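Local coordinates for metallo-beta-lactamase domain-containing protein 1 (Thermotoga maritima, PDB 1ZTC) that probably acts as a metal-dependent RNA-cleaving hydrolase of the metallo-beta-lactamase superfamily, with two nickel ions bound at what is probably its active site, at residues V82-D85 and H86-N89. Numbering follows the deposited sequence.
With NI (nickel (II) ion), chain E; NI (nickel (II) ion), chain F.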
loop_
_atom_site.group_PDB
_atom_site.type_symbol
_atom_site.label_atom_id
_atom_site.label_comp_id
_atom_site.label_asym_id
_atom_site.label_seq_id
_atom_site.Cartn_x
_atom_site.Cartn_y
_atom_site.Cartn_z
ATOM N N VAL A 82 16.419 -1.285 16.172
ATOM C CA VAL A 82 15.832 -2.602 16.096
ATOM C C VAL A 82 14.325 -2.498 15.942
ATOM O O VAL A 82 13.584 -2.686 16.886
ATOM C CB VAL A 82 16.247 -3.417 17.331
ATOM C CG1 VAL A 82 15.606 -4.833 17.270
ATOM C CG2 VAL A 82 17.739 -3.486 17.362
ATOM N N HIS A 83 13.899 -2.105 14.741
ATOM C CA HIS A 83 12.517 -2.124 14.337
ATOM C C HIS A 83 12.487 -2.965 13.090
ATOM O O HIS A 83 13.361 -2.839 12.202
ATOM C CB HIS A 83 11.909 -0.723 14.091
ATOM C CG HIS A 83 11.523 -0.000 15.354
ATOM N ND1 HIS A 83 11.073 1.307 15.367
ATOM C CD2 HIS A 83 11.578 -0.383 16.658
ATOM C CE1 HIS A 83 10.854 1.689 16.617
ATOM N NE2 HIS A 83 11.152 0.682 17.418
ATOM N N LEU A 84 11.472 -3.807 13.010
ATOM C CA LEU A 84 11.386 -4.843 11.994
ATOM C C LEU A 84 11.511 -4.346 10.548
ATOM O O LEU A 84 12.093 -5.011 9.696
ATOM C CB LEU A 84 10.037 -5.556 12.147
ATOM C CG LEU A 84 9.985 -6.997 11.674
ATOM C CD1 LEU A 84 11.047 -7.856 12.342
ATOM C CD2 LEU A 84 8.554 -7.512 11.956
ATOM N N ASP A 85 10.928 -3.181 10.275
ATOM C CA ASP A 85 10.945 -2.602 8.913
ATOM C C ASP A 85 12.358 -2.148 8.468
ATOM O O ASP A 85 12.622 -1.934 7.269
ATOM C CB ASP A 85 9.916 -1.464 8.804
ATOM C CG ASP A 85 10.166 -0.332 9.800
ATOM O OD1 ASP A 85 10.386 -0.592 11.015
ATOM O OD2 ASP A 85 10.182 0.819 9.349
ATOM N N HIS A 86 13.274 -2.084 9.430
ATOM C CA HIS A 86 14.696 -1.797 9.190
ATOM C C HIS A 86 15.614 -3.044 9.195
ATOM O O HIS A 86 16.657 -3.072 8.526
ATOM C CB HIS A 86 15.172 -0.818 10.289
ATOM C CG HIS A 86 14.581 0.544 10.161
ATOM N ND1 HIS A 86 15.326 1.640 9.785
ATOM C CD2 HIS A 86 13.306 0.984 10.310
ATOM C CE1 HIS A 86 14.539 2.701 9.724
ATOM N NE2 HIS A 86 13.309 2.325 10.014
ATOM N N ILE A 87 15.258 -4.049 9.984
ATOM C CA ILE A 87 16.153 -5.159 10.253
ATOM C C ILE A 87 15.775 -6.502 9.626
ATOM O O ILE A 87 16.591 -7.428 9.629
ATOM C CB ILE A 87 16.309 -5.391 11.770
ATOM C CG1 ILE A 87 14.979 -5.894 12.389
ATOM C CG2 ILE A 87 16.803 -4.131 12.447
ATOM C CD1 ILE A 87 15.051 -6.243 13.817
ATOM N N PHE A 88 14.541 -6.657 9.179
ATOM C CA PHE A 88 14.056 -7.991 8.803
ATOM C C PHE A 88 14.993 -8.717 7.824
ATOM O O PHE A 88 15.315 -9.916 8.004
ATOM C CB PHE A 88 12.674 -7.933 8.156
ATOM C CG PHE A 88 12.203 -9.274 7.711
ATOM C CD1 PHE A 88 11.571 -10.116 8.595
ATOM C CD2 PHE A 88 12.474 -9.733 6.425
ATOM C CE1 PHE A 88 11.207 -11.406 8.226
ATOM C CE2 PHE A 88 12.107 -11.023 6.046
ATOM C CZ PHE A 88 11.459 -11.843 6.947
ATOM N N ASN A 89 15.427 -7.993 6.802
ATOM C CA ASN A 89 16.244 -8.578 5.723
ATOM C C ASN A 89 17.630 -9.008 6.183
ATOM O O ASN A 89 18.360 -9.645 5.424
ATOM C CB ASN A 89 16.350 -7.629 4.496
ATOM C CG ASN A 89 15.047 -7.463 3.764
ATOM O OD1 ASN A 89 14.176 -8.307 3.861
ATOM N ND2 ASN A 89 14.920 -6.384 2.974
HETATM NI NI NI E . 11.298 3.222 10.453
HETATM NI NI NI F . 11.536 2.949 13.994
HETATM O O HOH W 1 8.808 3.235 11.158
HETATM O O HOH W 2 10.785 1.701 12.360
HETATM O O HOH W 3 9.205 3.487 13.572
#
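Asp85 and His86 run side by side in the same direction, with the carboxylate almost perpendicular (89°) to the imidazole; Asp85 OD1 lies in the ring plane at its edge, 3.4 Å from His86 CD2. At the edge of the His83 ring, again in plane, sits water 2, which joins both nickels, and Leu84 CD1 meets the edge of the Phe88 ring. This is the metallo-beta-lactamase His-X-His-X-Asp-His motif at work: the N-cap residue and a residue of the first helical turn serve different metals. His83 ND1 binds one nickel at 2.2 Å, with His81, His152 and Asp174, whereas His86 NE2 reaches the other, with Asp174 and His211. Asp85 OD2 stands 2.9 Å from this second nickel, and OD1 receives a hydrogen bond of 2.7 Å from water 2. Such an arrangement is consistent with a bridging water held ready for hydrolysis. Asp50 holds His86 ND1, fixing the ring's rotation and probably making NE2 a stronger donor to the metal.

His83, the N-cap residue, starts the helix: its O accepts a bond from His86 N (2.9 Å), and Leu84 O accepts one from Phe88 N. With CG1 between its backbone N and carbonyl carbon (chi1 67°), Ile87 sends CD1 back to Val82 CG1, 3.8 Å away. The turn belongs to the beta-alpha-beta unit between strands 76-78 and 97-101; helix 114-125 packs on Val82, Leu84 and Ile87, while Met57 and Leu54 of the second subunit pack on Leu84 and Phe88.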